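Long-range contacts in glycoprotein (Chandipura virus, PDB 5MDM), which probably attaches the virus to host receptors and, after endocytosis, fuses the viral and endosomal membranes in response to acidic pH: residues M26-F31 and G314-Y319; S106-P110 and D121-L125; L12-V17 and T325-T331. The contacts are given in a common frame with arbitrary orientation. Residue numbers count along the deposited sequence, not the author numbering.

Interaction 1: residues M26-F31 and G314-Y319; sequences MGGEWF and GKGLAY
A loop can be anchored to a β-hairpin without pairing with it, and here residues 26-31 do so, lying against the start of the first hairpin strand, 316-322, in the central domain of this class III fusion protein. Residues 28-30 have helical backbone angles, and Phe31 N hydrogen-bonds Gly28 O (3.1 Å). The nearest CA atoms of the two segments are those of Gly28 and Gly314, 4.2 Å apart; a CB on Gly314 would clash with Gly28 CA, and its phi/psi of 144/161 by itself calls for glycine. Polar contacts are slight: a CA-H...O contact from Gly28 CA to Lys315 O (3.2 Å) and a weak hydrogen bond, Leu317 N to Met26 SD (3.5 Å). Apolar contacts do more. Phe31 (chi1 m) places CZ 3.7 Å from Leu317 CG; the Tyr23 ring also meets Phe31, planes about 30° apart. Met26, with chi1 t and chi2 and chi3 p, sets CE 3.8 Å from Leu317 CB and, at the ring edge, 3.7 Å from Tyr319 CE2.

Interaction 2: residues S106-P110 and D121-L125; sequences SLGFP and DSEFL
A loop packs here on a strand of the fusion-domain sheet through a proline and a phenylalanine, with backbone atoms also in contact. Residues 106-110, after helix 89-101, lie beside strand 120-131: the direction from CA 107 to CA 110 is 166° from that of CA 122 to CA 124, nearly antiparallel, but no β-bridge forms; Ser122 and Phe124 form backbone hydrogen bonds with Thr66 and Trp64 of strand 56-69. Both segments lie in the region assigned as fusion peptide by similarity, and Gly108 is about 8 Å from the side chain of Met128, which interacts with host vimentin. The loop has Leu107 at phi/psi -73/-12, Gly108 at phi 79°, and Phe109 and Pro110 extended near -70/150. Its closest CA pair is Pro110 with Glu123, 5.9 Å. On the strand, Ser122 O lies 3.6 Å from Pro110 CG, and Ser122 OG, 3.6 Å from Pro110 CB, hydrogen-bonds to Pro111 O. Glu123 points away, so the proline meets its backbone, C lying 3.6 Å from Pro110 CG. Phe124 and Pro110 bury the most; the CA-to-CB bond of Phe124 points toward the loop, chi1 at -108° and chi2 at -18°. Pro110 CG lies 3.4 Å from Phe124 N and 3.7 Å from Phe124 CB. Phe109 stacks on His80. Gly108 O meets the Phe124 ring edge, 3.5 Å from CD2, and Leu107 (chi1 t) brings CD2 to 3.5 Å from Phe124 CE2.

Interaction 3: residues L12-V17 and T325-T331; sequences LDWKPV and TLSFAHT
A short edge strand can extend a hairpin into a wider sheet, as strand 15-16 does here by pairing antiparallel with strand 325-338, which also pairs with strands 316-322 and 2-7. The end-to-end directions of the two segments differ by 131°; the pairing is confined to Lys15-Val17, and the earlier residues meet the strand by side chains and carbonyls. Leu12 approaches first, CB 3.8 Å from Ala329 CB and CD2 3.6 Å from Thr331 OG1. Asp13 adds its O, 3.4 Å from Ala329 CB. Trp14 (chi1 m, chi2 94°) brings its indole against Ala329, whose CB lies over one face of the six-membered ring in a CH-pi contact, 3.7 Å from the centroid and 21° off the normal; Trp14 and Phe365 meet edge-to-face. Lys15 forms the hydrogen-bonded pair with Phe328: Lys15 N donates to Phe328 O (3.0 Å) and Phe328 N to Lys15 O (2.9 Å), while Lys15 CB lies 3.7 Å from Phe328 CE2, the p rotamer of Phe328 keeping its ring close to the edge strand. Pro16, lacking an N-H, occupies the non-hydrogen-bonded position opposite Ser327, CA to CA 4.2 Å. Val17 continues the pairing, its N donating to Leu326 O (2.8 Å). Trp291 of helix 270-295 meets both Val17 and Leu326 beside this end, where Val17 CG2 packs 3.8 Å from Leu326 CG and 3.7 Å from Phe328 CB.

Interactions 1 and 3 share one hairpin: strands 316-322 and 325-338 are neighbours in the same sheet, with probable hydrogen bonds from Gly316 N to Thr331 O and from Ala318 N to Ala329 O, both 2.9 Å, and the centres of the two contacts lie about 13 Å apart. Both are partly buried. Interaction 3 relies on backbone pairing plus aromatic packing, whereas interaction 1 relies on apolar contacts with glycine backbone and one weak sulfur bond. Interaction 2 lies on the other side of the chain's centre, its centre about 79 and 90 Å from those of interactions 1 and 3. It is a surface contact in the fusion domain, though its proline is buried, built mainly from proline, leucine and phenylalanine, with no hydrogen bond between its two segments.

Interaction 1: residues M26-F31 and G314-Y319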
loop_
_atom_site.group_PDB
_atom_site.type_symbol
_atom_site.label_atom_id
_atom_site.label_comp_id
_atom_site.label_asym_id
_atom_site.label_seq_id
_atom_site.Cartn_x
_atom_site.Cartn_y
_atom_site.Cartn_z
ATOM N N MET A 26 -3.530 15.963 24.715
ATOM C CA MET A 26 -4.849 16.247 25.265
ATOM C C MET A 26 -5.793 15.071 25.054
ATOM O O MET A 26 -5.885 14.508 23.960
ATOM C CB MET A 26 -5.438 17.532 24.675
ATOM C CG MET A 26 -6.738 17.973 25.335
ATOM S SD MET A 26 -6.563 18.330 27.090
ATOM C CE MET A 26 -5.469 19.750 27.031
ATOM N N GLY A 27 -6.485 14.695 26.120
ATOM C CA GLY A 27 -7.409 13.583 26.071
ATOM C C GLY A 27 -8.284 13.580 27.304
ATOM O O GLY A 27 -8.062 14.360 28.232
ATOM N N GLY A 28 -9.283 12.704 27.313
ATOM C CA GLY A 28 -10.160 12.561 28.459
ATOM C C GLY A 28 -9.481 11.835 29.604
ATOM O O GLY A 28 -9.980 11.835 30.730
ATOM N N GLU A 29 -8.338 11.219 29.313
ATOM C CA GLU A 29 -7.590 10.462 30.311
ATOM C C GLU A 29 -7.128 11.338 31.476
ATOM O O GLU A 29 -7.069 10.882 32.617
ATOM C CB GLU A 29 -6.393 9.752 29.668
ATOM C CG GLU A 29 -5.455 10.666 28.889
ATOM C CD GLU A 29 -3.988 10.309 29.085
ATOM O OE1 GLU A 29 -3.195 10.498 28.137
ATOM O OE2 GLU A 29 -3.624 9.849 30.191
ATOM N N TRP A 30 -6.809 12.596 31.188
ATOM C CA TRP A 30 -6.317 13.512 32.213
ATOM C C TRP A 30 -7.408 13.912 33.187
ATOM O O TRP A 30 -7.128 14.286 34.325
ATOM C CB TRP A 30 -5.737 14.774 31.577
ATOM C CG TRP A 30 -4.505 14.535 30.784
ATOM C CD1 TRP A 30 -4.365 14.642 29.433
ATOM C CD2 TRP A 30 -3.228 14.138 31.290
ATOM N NE1 TRP A 30 -3.077 14.342 29.065
ATOM C CE2 TRP A 30 -2.359 14.027 30.188
ATOM C CE3 TRP A 30 -2.735 13.866 32.568
ATOM C CZ2 TRP A 30 -1.026 13.657 30.325
ATOM C CZ3 TRP A 30 -1.413 13.498 32.703
ATOM C CH2 TRP A 30 -0.574 13.398 31.588
ATOM N N PHE A 31 -8.655 13.838 32.735
ATOM C CA PHE A 31 -9.760 14.390 33.505
ATOM C C PHE A 31 -10.785 13.339 33.925
ATOM O O PHE A 31 -11.322 12.597 33.100
ATOM C CB PHE A 31 -10.419 15.539 32.736
ATOM C CG PHE A 31 -9.457 16.621 32.338
ATOM C CD1 PHE A 31 -9.148 17.648 33.215
ATOM C CD2 PHE A 31 -8.849 16.601 31.094
ATOM C CE1 PHE A 31 -8.252 18.644 32.855
ATOM C CE2 PHE A 31 -7.954 17.591 30.728
ATOM C CZ PHE A 31 -7.655 18.615 31.611
ATOM N N GLY A 314 -13.670 13.260 24.512
ATOM C CA GLY A 314 -13.414 13.207 25.938
ATOM C C GLY A 314 -13.398 14.576 26.586
ATOM O O GLY A 314 -13.259 15.601 25.914
ATOM N N LYS A 315 -13.553 14.589 27.906
ATOM C CA LYS A 315 -13.453 15.820 28.672
ATOM C C LYS A 315 -12.020 16.325 28.569
ATOM O O LYS A 315 -11.078 15.606 28.893
ATOM C CB LYS A 315 -13.834 15.559 30.133
ATOM C CG LYS A 315 -13.764 16.774 31.046
ATOM C CD LYS A 315 -14.856 17.787 30.737
ATOM C CE LYS A 315 -14.717 19.034 31.606
ATOM N NZ LYS A 315 -15.780 20.033 31.310
ATOM N N GLY A 316 -11.853 17.551 28.090
ATOM C CA GLY A 316 -10.534 18.143 27.979
ATOM C C GLY A 316 -10.515 19.661 28.001
ATOM O O GLY A 316 -11.457 20.310 28.460
ATOM N N LEU A 317 -9.423 20.226 27.502
ATOM C CA LEU A 317 -9.267 21.669 27.428
ATOM C C LEU A 317 -9.011 22.100 25.992
ATOM O O LEU A 317 -8.422 21.364 25.206
ATOM C CB LEU A 317 -8.100 22.121 28.304
ATOM C CG LEU A 317 -8.152 21.738 29.782
ATOM C CD1 LEU A 317 -6.937 22.288 30.507
ATOM C CD2 LEU A 317 -9.428 22.250 30.417
ATOM N N ALA A 318 -9.464 23.299 25.651
ATOM C CA ALA A 318 -9.138 23.888 24.366
ATOM C C ALA A 318 -8.300 25.131 24.623
ATOM O O ALA A 318 -8.324 25.685 25.723
ATOM C CB ALA A 318 -10.399 24.234 23.602
ATOM N N TYR A 319 -7.553 25.561 23.613
ATOM C CA TYR A 319 -6.660 26.705 23.755
ATOM C C TYR A 319 -6.835 27.677 22.595
ATOM O O TYR A 319 -7.126 27.269 21.470
ATOM C CB TYR A 319 -5.198 26.239 23.837
ATOM C CG TYR A 319 -4.884 25.406 25.063
ATOM C CD1 TYR A 319 -4.434 26.001 26.229
ATOM C CD2 TYR A 319 -5.044 24.028 25.053
ATOM C CE1 TYR A 319 -4.152 25.249 27.352
ATOM C CE2 TYR A 319 -4.767 23.268 26.174
ATOM C CZ TYR A 319 -4.317 23.883 27.321
ATOM O OH TYR A 319 -4.032 23.137 28.445
#

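Interaction 2: residues S106-P110 and D121-L125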
loop_
_atom_site.group_PDB
_atom_site.type_symbol
_atom_site.label_atom_id
_atom_site.label_comp_id
_atom_site.label_asym_id
_atom_site.label_seq_id
_atom_site.Cartn_x
_atom_site.Cartn_y
_atom_site.Cartn_z
ATOM N N SER A 106 -0.354 -43.296 -9.107
ATOM C CA SER A 106 -1.253 -43.779 -10.152
ATOM C C SER A 106 -0.700 -45.058 -10.779
ATOM O O SER A 106 0.067 -45.008 -11.742
ATOM C CB SER A 106 -1.456 -42.706 -11.225
ATOM O OG SER A 106 -2.380 -43.133 -12.214
ATOM N N LEU A 107 -1.101 -46.202 -10.232
ATOM C CA LEU A 107 -0.540 -47.493 -10.628
ATOM C C LEU A 107 -1.005 -47.945 -12.012
ATOM O O LEU A 107 -0.462 -48.893 -12.580
ATOM C CB LEU A 107 -0.859 -48.560 -9.569
ATOM C CG LEU A 107 -0.137 -49.912 -9.637
ATOM C CD1 LEU A 107 1.362 -49.729 -9.845
ATOM C CD2 LEU A 107 -0.406 -50.722 -8.377
ATOM N N GLY A 108 -2.007 -47.264 -12.558
ATOM C CA GLY A 108 -2.508 -47.593 -13.880
ATOM C C GLY A 108 -3.428 -48.800 -13.890
ATOM O O GLY A 108 -3.974 -49.185 -12.855
ATOM N N PHE A 109 -3.596 -49.401 -15.067
ATOM C CA PHE A 109 -4.503 -50.534 -15.234
ATOM C C PHE A 109 -4.049 -51.785 -14.481
ATOM O O PHE A 109 -2.857 -51.974 -14.240
ATOM C CB PHE A 109 -4.690 -50.860 -16.720
ATOM C CG PHE A 109 -5.619 -49.924 -17.436
ATOM C CD1 PHE A 109 -5.138 -49.042 -18.389
ATOM C CD2 PHE A 109 -6.975 -49.927 -17.158
ATOM C CE1 PHE A 109 -5.992 -48.181 -19.051
ATOM C CE2 PHE A 109 -7.833 -49.066 -17.816
ATOM C CZ PHE A 109 -7.341 -48.190 -18.762
ATOM N N PRO A 110 -5.011 -52.636 -14.096
ATOM C CA PRO A 110 -4.754 -53.935 -13.465
ATOM C C PRO A 110 -4.249 -54.971 -14.467
ATOM O O PRO A 110 -4.584 -54.893 -15.651
ATOM C CB PRO A 110 -6.137 -54.355 -12.952
ATOM C CG PRO A 110 -6.932 -53.101 -12.896
ATOM C CD PRO A 110 -6.436 -52.272 -14.030
ATOM N N ASP A 121 -13.515 -59.471 -15.393
ATOM C CA ASP A 121 -12.590 -58.344 -15.356
ATOM C C ASP A 121 -11.998 -58.089 -13.969
ATOM O O ASP A 121 -12.586 -58.453 -12.948
ATOM C CB ASP A 121 -13.264 -57.073 -15.888
ATOM C CG ASP A 121 -14.593 -56.791 -15.218
ATOM O OD1 ASP A 121 -15.446 -56.127 -15.847
ATOM O OD2 ASP A 121 -14.786 -57.233 -14.066
ATOM N N SER A 122 -10.822 -57.469 -13.952
ATOM C CA SER A 122 -10.175 -57.072 -12.709
ATOM C C SER A 122 -10.097 -55.551 -12.661
ATOM O O SER A 122 -9.966 -54.898 -13.696
ATOM C CB SER A 122 -8.776 -57.689 -12.603
ATOM O OG SER A 122 -7.984 -57.382 -13.740
ATOM N N GLU A 123 -10.182 -54.979 -11.466
ATOM C CA GLU A 123 -10.244 -53.526 -11.346
ATOM C C GLU A 123 -9.383 -52.949 -10.222
ATOM O O GLU A 123 -9.183 -53.578 -9.180
ATOM C CB GLU A 123 -11.697 -53.067 -11.191
ATOM C CG GLU A 123 -12.437 -53.755 -10.063
ATOM C CD GLU A 123 -13.893 -53.347 -9.972
ATOM O OE1 GLU A 123 -14.384 -52.683 -10.909
ATOM O OE2 GLU A 123 -14.547 -53.695 -8.965
ATOM N N PHE A 124 -8.887 -51.735 -10.462
ATOM C CA PHE A 124 -8.069 -50.982 -9.514
ATOM C C PHE A 124 -8.766 -49.670 -9.181
ATOM O O PHE A 124 -8.921 -48.825 -10.057
ATOM C CB PHE A 124 -6.720 -50.637 -10.154
ATOM C CG PHE A 124 -5.558 -51.415 -9.606
ATOM C CD1 PHE A 124 -5.644 -52.061 -8.383
ATOM C CD2 PHE A 124 -4.370 -51.489 -10.316
ATOM C CE1 PHE A 124 -4.565 -52.772 -7.883
ATOM C CE2 PHE A 124 -3.292 -52.198 -9.824
ATOM C CZ PHE A 124 -3.389 -52.840 -8.605
ATOM N N LEU A 125 -9.175 -49.479 -7.929
ATOM C CA LEU A 125 -9.799 -48.211 -7.546
ATOM C C LEU A 125 -8.760 -47.099 -7.395
ATOM O O LEU A 125 -8.008 -47.053 -6.421
ATOM C CB LEU A 125 -10.640 -48.352 -6.276
ATOM C CG LEU A 125 -11.401 -47.086 -5.865
ATOM C CD1 LEU A 125 -12.005 -46.395 -7.081
ATOM C CD2 LEU A 125 -12.489 -47.416 -4.854
#

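Interaction 3: residues L12-V17 and T325-T331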
loop_
_atom_site.group_PDB
_atom_site.type_symbol
_atom_site.label_atom_id
_atom_site.label_comp_id
_atom_site.label_asym_id
_atom_site.label_seq_id
_atom_site.Cartn_x
_atom_site.Cartn_y
_atom_site.Cartn_z
ATOM N N LEU A 12 -17.334 28.765 24.396
ATOM C CA LEU A 12 -16.760 28.273 25.639
ATOM C C LEU A 12 -16.403 29.433 26.563
ATOM O O LEU A 12 -16.159 30.549 26.108
ATOM C CB LEU A 12 -15.518 27.422 25.361
ATOM C CG LEU A 12 -15.733 26.111 24.605
ATOM C CD1 LEU A 12 -14.401 25.428 24.345
ATOM C CD2 LEU A 12 -16.671 25.192 25.375
ATOM N N ASP A 13 -16.381 29.163 27.864
ATOM C CA ASP A 13 -15.952 30.157 28.837
ATOM C C ASP A 13 -14.428 30.149 28.938
ATOM O O ASP A 13 -13.838 29.238 29.527
ATOM C CB ASP A 13 -16.583 29.880 30.201
ATOM C CG ASP A 13 -16.292 30.973 31.208
ATOM O OD1 ASP A 13 -16.219 32.154 30.804
ATOM O OD2 ASP A 13 -16.133 30.653 32.406
ATOM N N TRP A 14 -13.797 31.164 28.351
ATOM C CA TRP A 14 -12.340 31.247 28.312
ATOM C C TRP A 14 -11.750 31.958 29.528
ATOM O O TRP A 14 -12.335 32.904 30.060
ATOM C CB TRP A 14 -11.869 31.939 27.027
ATOM C CG TRP A 14 -12.252 31.213 25.770
ATOM C CD1 TRP A 14 -13.357 31.435 25.005
ATOM C CD2 TRP A 14 -11.530 30.146 25.133
ATOM N NE1 TRP A 14 -13.370 30.575 23.931
ATOM C CE2 TRP A 14 -12.261 29.774 23.987
ATOM C CE3 TRP A 14 -10.338 29.469 25.422
ATOM C CZ2 TRP A 14 -11.840 28.756 23.131
ATOM C CZ3 TRP A 14 -9.924 28.459 24.572
ATOM C CH2 TRP A 14 -10.672 28.115 23.440
ATOM N N LYS A 15 -10.588 31.484 29.964
ATOM C CA LYS A 15 -9.836 32.102 31.048
ATOM C C LYS A 15 -8.364 32.087 30.658
ATOM O O LYS A 15 -7.915 31.171 29.968
ATOM C CB LYS A 15 -10.041 31.334 32.356
ATOM C CG LYS A 15 -11.472 31.338 32.878
ATOM C CD LYS A 15 -11.794 30.045 33.619
ATOM C CE LYS A 15 -10.791 29.768 34.731
ATOM N NZ LYS A 15 -11.039 28.451 35.383
ATOM N N PRO A 16 -7.607 33.107 31.083
ATOM C CA PRO A 16 -6.183 33.184 30.740
ATOM C C PRO A 16 -5.364 32.062 31.375
ATOM O O PRO A 16 -5.542 31.754 32.554
ATOM C CB PRO A 16 -5.758 34.538 31.317
ATOM C CG PRO A 16 -7.021 35.318 31.420
ATOM C CD PRO A 16 -8.072 34.318 31.775
ATOM N N VAL A 17 -4.481 31.457 30.586
ATOM C CA VAL A 17 -3.576 30.432 31.088
ATOM C C VAL A 17 -2.541 31.066 32.007
ATOM O O VAL A 17 -1.878 32.032 31.630
ATOM C CB VAL A 17 -2.848 29.710 29.937
ATOM C CG1 VAL A 17 -1.810 28.749 30.485
ATOM C CG2 VAL A 17 -3.847 28.975 29.057
ATOM N N THR A 325 -3.175 36.971 24.200
ATOM C CA THR A 325 -3.044 36.217 25.444
ATOM C C THR A 325 -3.471 34.755 25.299
ATOM O O THR A 325 -4.544 34.458 24.766
ATOM C CB THR A 325 -3.851 36.879 26.579
ATOM O OG1 THR A 325 -3.259 38.141 26.908
ATOM C CG2 THR A 325 -3.881 35.992 27.819
ATOM N N LEU A 326 -2.623 33.844 25.769
ATOM C CA LEU A 326 -2.948 32.423 25.760
ATOM C C LEU A 326 -4.081 32.133 26.732
ATOM O O LEU A 326 -3.960 32.368 27.937
ATOM C CB LEU A 326 -1.730 31.580 26.130
ATOM C CG LEU A 326 -1.916 30.063 26.022
ATOM C CD1 LEU A 326 -1.953 29.620 24.564
ATOM C CD2 LEU A 326 -0.830 29.320 26.787
ATOM N N SER A 327 -5.183 31.619 26.201
ATOM C CA SER A 327 -6.343 31.305 27.016
ATOM C C SER A 327 -6.747 29.847 26.845
ATOM O O SER A 327 -6.605 29.268 25.765
ATOM C CB SER A 327 -7.511 32.219 26.652
ATOM O OG SER A 327 -7.135 33.581 26.757
ATOM N N PHE A 328 -7.247 29.257 27.923
ATOM C CA PHE A 328 -7.752 27.898 27.877
ATOM C C PHE A 328 -9.246 27.899 28.177
ATOM O O PHE A 328 -9.802 28.908 28.610
ATOM C CB PHE A 328 -7.021 27.027 28.895
ATOM C CG PHE A 328 -7.513 27.203 30.300
ATOM C CD1 PHE A 328 -8.283 26.223 30.906
ATOM C CD2 PHE A 328 -7.216 28.352 31.012
ATOM C CE1 PHE A 328 -8.743 26.382 32.197
ATOM C CE2 PHE A 328 -7.672 28.518 32.300
ATOM C CZ PHE A 328 -8.438 27.531 32.895
ATOM N N ALA A 329 -9.896 26.766 27.942
ATOM C CA ALA A 329 -11.293 26.607 28.321
ATOM C C ALA A 329 -11.624 25.135 28.526
ATOM O O ALA A 329 -11.227 24.289 27.727
ATOM C CB ALA A 329 -12.203 27.212 27.272
ATOM N N HIS A 330 -12.337 24.830 29.607
ATOM C CA HIS A 330 -12.850 23.483 29.811
ATOM C C HIS A 330 -13.869 23.175 28.725
ATOM O O HIS A 330 -14.611 24.057 28.296
ATOM C CB HIS A 330 -13.492 23.337 31.192
ATOM C CG HIS A 330 -12.517 23.021 32.282
ATOM N ND1 HIS A 330 -11.796 23.992 32.942
ATOM C CD2 HIS A 330 -12.141 21.839 32.824
ATOM C CE1 HIS A 330 -11.018 23.422 33.845
ATOM N NE2 HIS A 330 -11.208 22.116 33.794
ATOM N N THR A 331 -13.892 21.929 28.272
ATOM C CA THR A 331 -14.861 21.515 27.266
ATOM C C THR A 331 -14.902 20.002 27.179
ATOM O O THR A 331 -14.078 19.318 27.776
ATOM C CB THR A 331 -14.514 22.074 25.875
ATOM O OG1 THR A 331 -15.593 21.810 24.973
ATOM C CG2 THR A 331 -13.244 21.432 25.342
#